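Local coordinates for protein aminotransferase (Bacillus subtilis, PDB 6L1O) that is a pyridoxal-phosphate-dependent aminotransferase encoded in the operon for biosynthesis of the dipeptide antibiotic bacilysin, at residues 171-175 against 188-192; 201-207 against 230-235. One frame throughout, in Å; residues are numbered along the deposited sequence.

Contact 1 (171-175 against 188-192). With PLP (pyridoxal-5'-phosphate), chain E.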
ATOM      1  N   MET B 171      18.157  -0.194  13.245  1.00 18.89           N
ATOM      2  CA  MET B 171      17.651  -0.664  14.481  1.00 18.95           C
ATOM      3  C   MET B 171      16.159  -0.279  14.666  1.00 17.71           C
ATOM      4  O   MET B 171      15.798   0.830  14.412  1.00 17.11           O
ATOM      5  CB  MET B 171      18.460  -0.021  15.614  1.00 19.27           C
ATOM      6  CG  MET B 171      17.900  -0.372  17.019  1.00 22.74           C
ATOM      7  SD  MET B 171      18.875   0.279  18.378  1.00 29.12           S
ATOM      8  CE  MET B 171      18.686   1.987  18.298  1.00 28.58           C
ATOM      9  N   PHE B 172      15.379  -1.199  15.201  1.00 17.29           N
ATOM     10  CA  PHE B 172      14.002  -0.926  15.682  1.00 17.83           C
ATOM     11  C   PHE B 172      13.914  -0.765  17.177  1.00 16.05           C
ATOM     12  O   PHE B 172      14.477  -1.565  17.941  1.00 16.24           O
ATOM     13  CB  PHE B 172      13.065  -2.083  15.273  1.00 18.83           C
ATOM     14  CG  PHE B 172      12.751  -2.116  13.809  1.00 21.92           C
ATOM     15  CD1 PHE B 172      12.081  -1.061  13.211  1.00 24.14           C
ATOM     16  CD2 PHE B 172      13.069  -3.223  13.055  1.00 24.12           C
ATOM     17  CE1 PHE B 172      11.790  -1.081  11.837  1.00 26.95           C
ATOM     18  CE2 PHE B 172      12.751  -3.276  11.704  1.00 26.77           C
ATOM     19  CZ  PHE B 172      12.103  -2.220  11.106  1.00 28.11           C
ATOM     20  N   LEU B 173      13.163   0.239  17.624  1.00 15.75           N
ATOM     21  CA  LEU B 173      12.776   0.345  18.987  1.00 17.90           C
ATOM     22  C   LEU B 173      11.254   0.648  19.038  1.00 17.64           C
ATOM     23  O   LEU B 173      10.728   1.254  18.134  1.00 14.41           O
ATOM     24  CB  LEU B 173      13.572   1.471  19.664  1.00 21.00           C
ATOM     25  CG  LEU B 173      15.097   1.329  19.696  1.00 21.52           C
ATOM     26  CD1 LEU B 173      15.709   2.660  20.137  1.00 25.60           C
ATOM     27  CD2 LEU B 173      15.491   0.203  20.594  1.00 20.28           C
ATOM     28  N   ASN B 174      10.593   0.261  20.113  1.00 15.82           N
ATOM     29  CA  ASN B 174       9.164   0.398  20.243  1.00 14.54           C
ATOM     30  C   ASN B 174       8.742   0.711  21.676  1.00 14.27           C
ATOM     31  O   ASN B 174       8.639  -0.199  22.491  1.00 15.63           O
ATOM     32  CB  ASN B 174       8.525  -0.901  19.754  1.00 13.89           C
ATOM     33  CG  ASN B 174       7.050  -0.976  19.976  1.00 16.05           C
ATOM     34  OD1 ASN B 174       6.543  -1.992  20.390  1.00 14.41           O
ATOM     35  ND2 ASN B 174       6.344   0.106  19.711  1.00 16.28           N
ATOM     36  N   TYR B 175       8.496   1.972  21.984  1.00 15.44           N
ATOM     37  CA  TYR B 175       8.010   2.400  23.325  1.00 17.88           C
ATOM     38  C   TYR B 175       6.940   3.469  23.218  1.00 15.90           C
ATOM     39  O   TYR B 175       7.100   4.429  22.479  1.00 16.44           O
ATOM     40  CB  TYR B 175       9.165   2.825  24.269  1.00 17.23           C
ATOM     41  CG  TYR B 175      10.197   1.702  24.431  1.00 18.13           C
ATOM     42  CD1 TYR B 175      10.021   0.704  25.371  1.00 16.30           C
ATOM     43  CD2 TYR B 175      11.273   1.600  23.577  1.00 18.64           C
ATOM     44  CE1 TYR B 175      10.895  -0.315  25.471  1.00 17.23           C
ATOM     45  CE2 TYR B 175      12.157   0.548  23.670  1.00 19.17           C
ATOM     46  CZ  TYR B 175      11.965  -0.411  24.606  1.00 17.70           C
ATOM     47  OH  TYR B 175      12.837  -1.481  24.684  1.00 18.09           O
ATOM     48  N   PHE B 188      16.749   7.820  27.672  1.00 25.46           N
ATOM     49  CA  PHE B 188      16.977   6.584  26.907  1.00 23.41           C
ATOM     50  C   PHE B 188      17.109   6.885  25.413  1.00 23.69           C
ATOM     51  O   PHE B 188      18.004   6.379  24.747  1.00 21.80           O
ATOM     52  CB  PHE B 188      15.879   5.584  27.105  1.00 23.52           C
ATOM     53  CG  PHE B 188      15.944   4.447  26.147  1.00 22.55           C
ATOM     54  CD1 PHE B 188      16.877   3.450  26.313  1.00 24.18           C
ATOM     55  CD2 PHE B 188      15.110   4.407  25.048  1.00 22.92           C
ATOM     56  CE1 PHE B 188      16.952   2.405  25.420  1.00 24.56           C
ATOM     57  CE2 PHE B 188      15.191   3.397  24.135  1.00 23.73           C
ATOM     58  CZ  PHE B 188      16.077   2.367  24.316  1.00 24.40           C
ATOM     59  N   TYR B 189      16.230   7.751  24.925  1.00 25.15           N
ATOM     60  CA  TYR B 189      16.219   8.064  23.512  1.00 26.62           C
ATOM     61  C   TYR B 189      17.474   8.811  23.097  1.00 27.64           C
ATOM     62  O   TYR B 189      17.942   8.641  21.981  1.00 25.19           O
ATOM     63  CB  TYR B 189      14.960   8.877  23.135  1.00 25.40           C
ATOM     64  CG  TYR B 189      13.672   8.087  23.153  1.00 24.96           C
ATOM     65  CD1 TYR B 189      13.590   6.848  22.566  1.00 21.23           C
ATOM     66  CD2 TYR B 189      12.517   8.595  23.755  1.00 28.22           C
ATOM     67  CE1 TYR B 189      12.429   6.130  22.596  1.00 23.40           C
ATOM     68  CE2 TYR B 189      11.323   7.868  23.774  1.00 26.17           C
ATOM     69  CZ  TYR B 189      11.288   6.650  23.182  1.00 24.67           C
ATOM     70  OH  TYR B 189      10.116   5.900  23.198  1.00 27.91           O
ATOM     71  N   ALA B 190      17.996   9.648  24.000  1.00 27.39           N
ATOM     72  CA  ALA B 190      19.228  10.386  23.722  1.00 29.63           C
ATOM     73  C   ALA B 190      20.400   9.432  23.590  1.00 26.50           C
ATOM     74  O   ALA B 190      21.242   9.592  22.723  1.00 28.23           O
ATOM     75  CB  ALA B 190      19.493  11.419  24.819  1.00 27.23           C
ATOM     76  N   LYS B 191      20.406   8.440  24.455  1.00 24.38           N
ATOM     77  CA  LYS B 191      21.404   7.404  24.490  1.00 27.66           C
ATOM     78  C   LYS B 191      21.382   6.560  23.224  1.00 28.02           C
ATOM     79  O   LYS B 191      22.391   6.328  22.588  1.00 27.71           O
ATOM     80  CB  LYS B 191      21.112   6.541  25.718  1.00 30.41           C
ATOM     81  CG  LYS B 191      22.245   5.761  26.288  1.00 35.22           C
ATOM     82  CD  LYS B 191      21.897   5.361  27.708  1.00 36.98           C
ATOM     83  CE  LYS B 191      22.832   4.320  28.296  1.00 44.07           C
ATOM     84  NZ  LYS B 191      22.486   4.120  29.746  1.00 44.79           N
ATOM     85  N   ALA B 192      20.187   6.100  22.869  1.00 26.94           N
ATOM     86  CA  ALA B 192      19.944   5.379  21.629  1.00 23.05           C
ATOM     87  C   ALA B 192      20.456   6.167  20.412  1.00 21.90           C
ATOM     88  O   ALA B 192      21.062   5.588  19.542  1.00 22.11           O
ATOM     89  CB  ALA B 192      18.452   5.073  21.481  1.00 21.00           C
TER
HETATM   90  N1  PLP E 401       3.660  -1.268  15.720  1.00 19.85           N
HETATM   91  C2  PLP E 401       3.245  -2.038  16.742  1.00 19.71           C
HETATM   92  C2A PLP E 401       4.214  -2.610  17.735  1.00 19.38           C
HETATM   93  C3  PLP E 401       1.858  -2.429  16.843  1.00 20.79           C
HETATM   94  O3  PLP E 401       1.375  -3.228  17.801  1.00 20.76           O
HETATM   95  C4  PLP E 401       0.982  -1.854  15.886  1.00 26.00           C
HETATM   96  C4A PLP E 401      -0.347  -2.560  15.802  1.00 34.09           C
HETATM   97  C5  PLP E 401       1.502  -1.016  14.815  1.00 24.32           C
HETATM   98  C6  PLP E 401       2.859  -0.729  14.810  1.00 22.51           C
HETATM   99  C5A PLP E 401       0.616  -0.324  13.822  1.00 22.73           C
HETATM  100  O4P PLP E 401      -0.082  -1.124  12.970  1.00 20.62           O
HETATM  101  P   PLP E 401      -0.875  -0.457  11.705  1.00 16.73           P
HETATM  102  O1P PLP E 401      -0.374  -1.202  10.521  1.00 14.39           O
HETATM  103  O2P PLP E 401      -0.679   1.044  11.661  1.00 16.02           O
HETATM  104  O3P PLP E 401      -2.320  -0.751  11.996  1.00 16.38           O

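Contact 2 (201-207 against 230-235). With PLP (pyridoxal-5'-phosphate), chain E.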
ATOM      1  N   ILE B 201      24.030   3.716  12.363  1.00 29.62           N
ATOM      2  CA  ILE B 201      22.842   2.856  12.318  1.00 26.04           C
ATOM      3  C   ILE B 201      21.618   3.771  12.152  1.00 24.01           C
ATOM      4  O   ILE B 201      21.480   4.743  12.860  1.00 23.95           O
ATOM      5  CB  ILE B 201      22.721   2.035  13.607  1.00 26.14           C
ATOM      6  CG1 ILE B 201      24.057   1.316  13.875  1.00 28.42           C
ATOM      7  CG2 ILE B 201      21.568   1.001  13.487  1.00 24.83           C
ATOM      8  CD1 ILE B 201      24.131   0.505  15.148  1.00 28.69           C
ATOM      9  N   HIS B 202      20.765   3.463  11.185  1.00 25.34           N
ATOM     10  CA  HIS B 202      19.500   4.146  11.032  1.00 21.94           C
ATOM     11  C   HIS B 202      18.507   3.638  12.091  1.00 19.64           C
ATOM     12  O   HIS B 202      18.267   2.431  12.212  1.00 22.68           O
ATOM     13  CB  HIS B 202      18.921   3.919   9.652  1.00 23.81           C
ATOM     14  CG  HIS B 202      19.791   4.406   8.535  1.00 23.25           C
ATOM     15  ND1 HIS B 202      20.456   3.549   7.681  1.00 30.95           N
ATOM     16  CD2 HIS B 202      20.085   5.650   8.121  1.00 29.05           C
ATOM     17  CE1 HIS B 202      21.140   4.253   6.799  1.00 29.30           C
ATOM     18  NE2 HIS B 202      20.891   5.532   7.021  1.00 28.77           N
ATOM     19  N   LEU B 203      17.903   4.569  12.796  1.00 19.75           N
ATOM     20  CA  LEU B 203      17.034   4.248  13.936  1.00 22.21           C
ATOM     21  C   LEU B 203      15.550   4.521  13.613  1.00 18.94           C
ATOM     22  O   LEU B 203      15.206   5.633  13.337  1.00 22.15           O
ATOM     23  CB  LEU B 203      17.467   5.078  15.126  1.00 20.06           C
ATOM     24  CG  LEU B 203      17.140   4.570  16.539  1.00 24.54           C
ATOM     25  CD1 LEU B 203      17.816   5.445  17.593  1.00 23.34           C
ATOM     26  CD2 LEU B 203      15.627   4.502  16.780  1.00 28.49           C
ATOM     27  N   ILE B 204      14.703   3.491  13.659  1.00 18.16           N
ATOM     28  CA  ILE B 204      13.292   3.662  13.440  1.00 18.73           C
ATOM     29  C   ILE B 204      12.593   3.425  14.757  1.00 18.08           C
ATOM     30  O   ILE B 204      12.651   2.312  15.304  1.00 15.40           O
ATOM     31  CB  ILE B 204      12.713   2.717  12.349  1.00 20.10           C
ATOM     32  CG1 ILE B 204      13.353   2.991  10.953  1.00 21.13           C
ATOM     33  CG2 ILE B 204      11.184   2.820  12.229  1.00 18.62           C
ATOM     34  CD1 ILE B 204      13.337   4.455  10.518  1.00 19.87           C
ATOM     35  N   HIS B 205      11.908   4.459  15.257  1.00 17.14           N
ATOM     36  CA  HIS B 205      11.157   4.248  16.487  1.00 16.43           C
ATOM     37  C   HIS B 205       9.689   4.044  16.164  1.00 15.10           C
ATOM     38  O   HIS B 205       9.091   4.888  15.473  1.00 14.84           O
ATOM     39  CB  HIS B 205      11.318   5.414  17.430  1.00 16.85           C
ATOM     40  CG  HIS B 205      10.555   5.246  18.701  1.00 18.96           C
ATOM     41  ND1 HIS B 205       9.558   6.104  19.085  1.00 18.76           N
ATOM     42  CD2 HIS B 205      10.588   4.269  19.623  1.00 19.81           C
ATOM     43  CE1 HIS B 205       9.029   5.684  20.207  1.00 20.91           C
ATOM     44  NE2 HIS B 205       9.639   4.572  20.557  1.00 20.22           N
ATOM     45  N   ASP B 206       9.124   2.966  16.669  1.00 15.71           N
ATOM     46  CA  ASP B 206       7.749   2.594  16.394  1.00 16.78           C
ATOM     47  C   ASP B 206       6.910   3.213  17.550  1.00 15.71           C
ATOM     48  O   ASP B 206       6.957   2.730  18.695  1.00 15.42           O
ATOM     49  CB  ASP B 206       7.625   1.066  16.314  1.00 15.73           C
ATOM     50  CG  ASP B 206       6.240   0.580  15.924  1.00 18.43           C
ATOM     51  OD1 ASP B 206       5.284   1.390  15.864  1.00 20.68           O
ATOM     52  OD2 ASP B 206       6.091  -0.644  15.681  1.00 18.96           O
ATOM     53  N   PHE B 207       6.149   4.246  17.233  1.00 12.47           N
ATOM     54  CA  PHE B 207       5.425   5.008  18.222  1.00 14.66           C
ATOM     55  C   PHE B 207       3.902   4.730  18.142  1.00 15.23           C
ATOM     56  O   PHE B 207       3.098   5.583  18.433  1.00 16.30           O
ATOM     57  CB  PHE B 207       5.776   6.507  18.062  1.00 16.86           C
ATOM     58  CG  PHE B 207       5.646   7.353  19.291  1.00 17.29           C
ATOM     59  CD1 PHE B 207       5.864   6.851  20.560  1.00 17.41           C
ATOM     60  CD2 PHE B 207       5.393   8.734  19.170  1.00 18.37           C
ATOM     61  CE1 PHE B 207       5.818   7.644  21.668  1.00 19.15           C
ATOM     62  CE2 PHE B 207       5.356   9.555  20.305  1.00 19.37           C
ATOM     63  CZ  PHE B 207       5.577   9.019  21.560  1.00 20.57           C
ATOM     64  N   VAL B 230      19.756  10.756  13.073  1.00 22.93           N
ATOM     65  CA  VAL B 230      19.975   9.331  12.903  1.00 22.82           C
ATOM     66  C   VAL B 230      18.719   8.539  12.472  1.00 24.54           C
ATOM     67  O   VAL B 230      18.825   7.402  11.977  1.00 20.76           O
ATOM     68  CB  VAL B 230      20.555   8.679  14.158  1.00 24.55           C
ATOM     69  CG1 VAL B 230      21.845   9.416  14.611  1.00 27.75           C
ATOM     70  CG2 VAL B 230      19.519   8.651  15.287  1.00 28.00           C
ATOM     71  N   GLY B 231      17.530   9.126  12.611  1.00 23.63           N
ATOM     72  CA  GLY B 231      16.360   8.276  12.439  1.00 24.02           C
ATOM     73  C   GLY B 231      15.044   8.955  12.159  1.00 19.47           C
ATOM     74  O   GLY B 231      14.985  10.061  11.704  1.00 19.19           O
ATOM     75  N   ALA B 232      13.993   8.204  12.402  1.00 17.71           N
ATOM     76  CA  ALA B 232      12.632   8.656  12.105  1.00 17.68           C
ATOM     77  C   ALA B 232      11.697   7.922  13.043  1.00 16.65           C
ATOM     78  O   ALA B 232      12.079   6.871  13.598  1.00 18.93           O
ATOM     79  CB  ALA B 232      12.266   8.346  10.673  1.00 17.50           C
ATOM     80  N   GLU B 233      10.508   8.476  13.207  1.00 16.32           N
ATOM     81  CA  GLU B 233       9.513   7.880  14.097  1.00 16.25           C
ATOM     82  C   GLU B 233       8.276   7.554  13.251  1.00 15.26           C
ATOM     83  O   GLU B 233       7.856   8.365  12.444  1.00 15.55           O
ATOM     84  CB  GLU B 233       9.191   8.833  15.219  1.00 17.79           C
ATOM     85  CG  GLU B 233       8.130   8.367  16.190  1.00 19.71           C
ATOM     86  CD  GLU B 233       8.209   9.164  17.487  1.00 19.82           C
ATOM     87  OE1 GLU B 233       8.835   8.669  18.476  1.00 22.18           O
ATOM     88  OE2 GLU B 233       7.677  10.282  17.474  1.00 21.30           O
ATOM     89  N   LEU B 234       7.749   6.344  13.444  1.00 14.41           N
ATOM     90  CA  LEU B 234       6.578   5.869  12.792  1.00 14.58           C
ATOM     91  C   LEU B 234       5.380   6.049  13.728  1.00 15.95           C
ATOM     92  O   LEU B 234       5.363   5.478  14.825  1.00 14.17           O
ATOM     93  CB  LEU B 234       6.732   4.398  12.397  1.00 14.20           C
ATOM     94  CG  LEU B 234       5.581   3.742  11.614  1.00 16.68           C
ATOM     95  CD1 LEU B 234       5.420   4.327  10.238  1.00 18.97           C
ATOM     96  CD2 LEU B 234       5.775   2.263  11.490  1.00 18.06           C
ATOM     97  N   TYR B 235       4.400   6.802  13.272  1.00 14.01           N
ATOM     98  CA  TYR B 235       3.187   7.121  14.008  1.00 13.87           C
ATOM     99  C   TYR B 235       1.984   6.525  13.261  1.00 14.84           C
ATOM    100  O   TYR B 235       1.821   6.796  12.073  1.00 13.75           O
ATOM    101  CB  TYR B 235       3.000   8.636  14.170  1.00 14.45           C
ATOM    102  CG  TYR B 235       1.931   8.986  15.214  1.00 15.19           C
ATOM    103  CD1 TYR B 235       2.272   9.182  16.561  1.00 17.06           C
ATOM    104  CD2 TYR B 235       0.588   8.903  14.909  1.00 14.43           C
ATOM    105  CE1 TYR B 235       1.303   9.437  17.532  1.00 17.11           C
ATOM    106  CE2 TYR B 235      -0.385   9.126  15.876  1.00 17.26           C
ATOM    107  CZ  TYR B 235      -0.014   9.400  17.202  1.00 17.47           C
ATOM    108  OH  TYR B 235      -1.015   9.597  18.150  1.00 16.85           O
TER
HETATM  109  N1  PLP E 401       3.660  -1.268  15.720  1.00 19.85           N
HETATM  110  C2  PLP E 401       3.245  -2.038  16.742  1.00 19.71           C
HETATM  111  C2A PLP E 401       4.214  -2.610  17.735  1.00 19.38           C
HETATM  112  C3  PLP E 401       1.858  -2.429  16.843  1.00 20.79           C
HETATM  113  O3  PLP E 401       1.375  -3.228  17.801  1.00 20.76           O
HETATM  114  C4  PLP E 401       0.982  -1.854  15.886  1.00 26.00           C
HETATM  115  C4A PLP E 401      -0.347  -2.560  15.802  1.00 34.09           C
HETATM  116  C5  PLP E 401       1.502  -1.016  14.815  1.00 24.32           C
HETATM  117  C6  PLP E 401       2.859  -0.729  14.810  1.00 22.51           C
HETATM  118  C5A PLP E 401       0.616  -0.324  13.822  1.00 22.73           C
HETATM  119  O4P PLP E 401      -0.082  -1.124  12.970  1.00 20.62           O
HETATM  120  P   PLP E 401      -0.875  -0.457  11.705  1.00 16.73           P
HETATM  121  O1P PLP E 401      -0.374  -1.202  10.521  1.00 14.39           O
HETATM  122  O2P PLP E 401      -0.679   1.044  11.661  1.00 16.02           O
HETATM  123  O3P PLP E 401      -2.320  -0.751  11.996  1.00 16.38           O
HETATM  124  O   HOH W   1       3.494   2.762  14.570  1.00 21.58           O

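Contact 1 (171-175 against 188-192)
Apolar contacts between side chains make up most of the interface between residues 171-175 and helix residues 188-192; the short axes of strand 171-174 and helix 188-192 run antiparallel (177°) and approach to 11.8 Å. Leu-173 is central: its CD1 lies 3.9 Å from Ala-192 CB and 4.1 Å from Phe-188 CE2. The small Ala-192 also receives Met-171, CE to CB 4.4 Å. Among the aromatic residues, Tyr-175 and Phe-188 meet obliquely, with ring centroids 5.7 Å apart and planes at 73°, while Tyr-189 reaches over so that its OH comes within 3.4 Å of Tyr-175 CB. The Tyr-175 hydroxyl itself is hydrogen-bonded to Tyr-153 O. Asn-174 points away from the helix, toward the cofactor: its OD1 lies 3.6 Å from PLP C2A and accepts a hydrogen bond from Asn-178 N. The contact thus packs helix 186-199 against one face of the central sheet in a beta-alpha-beta unit, where strand 168-174 lies between strands 120-125 and 202-206, and Phe-172 stacks on Tyr-131 of helix 130-137.

Contact 2 (201-207 against 230-235)
Strands 202-206 and 231-235 run side by side in parallel, their axes 4.7 Å apart and inclined by 20°, with Leu-203 beside Gly-231 and Asp-206 beside Leu-234. The ladder alternates as parallel pairing requires: Leu-203 N to Val-230 O (3.1 Å), Ala-232 N to Leu-203 O (3.0 Å), His-205 N to Ala-232 O (2.9 Å), Leu-234 N to His-205 O (2.8 Å) and Phe-207 N to Leu-234 O (2.8 Å). At Gly-231, CA comes to 3.0 Å from Leu-203 O, and a CB there would clash with that oxygen.

On the face of Ile-204 and Ala-232, Ile-204 CD1 touches Ala-232 CB at 4.0 Å, and helix 103-114 covers Ile-204 and Leu-234. The other face carries a buried polar pair, His-205 ND1 donating to Glu-233 OE1 at 2.7 Å; Glu-233 OE2 is held by Tyr-83 and Ser-220. The Phe-207 ring presents one face to Glu-233 OE1.

Asp-206 OD2 lies 2.5 Å from PLP N1 and also bonds Tyr-131 OH, while a water donates to Asp-206 OD1 (2.6 Å) and weakly to Leu-234 O (3.3 Å). Such a short carboxylate-pyridine approach is consistent with the fold-type I role of this aspartate, stabilising a protonated ring nitrogen and so the electron sink for transamination.

Contacts 1 and 2 follow one another along the chain and meet on neighbouring strands of one sheet, their centres about 8 Å apart. Backbone pairs join them, Met-171 N to His-202 O and Leu-173 O to Asp-206 N, both 2.8 Å and probably hydrogen bonds. Among the side chains, the Tyr-189 ring of contact 1 meets His-205 of contact 2 edge-to-face, and His-205 NE2 is hydrogen-bonded to Tyr-175 N, so the histidine links Tyr-175 to Glu-233. Asn-174 ND2 also binds Asp-206 O. Adjacent strand ends thereby bring Asn-174 to the C2A methyl and Asp-206 to the ring nitrogen N1 of the same PLP, while Ser-236, just past 230-235, is hydrogen-bonded to PLP.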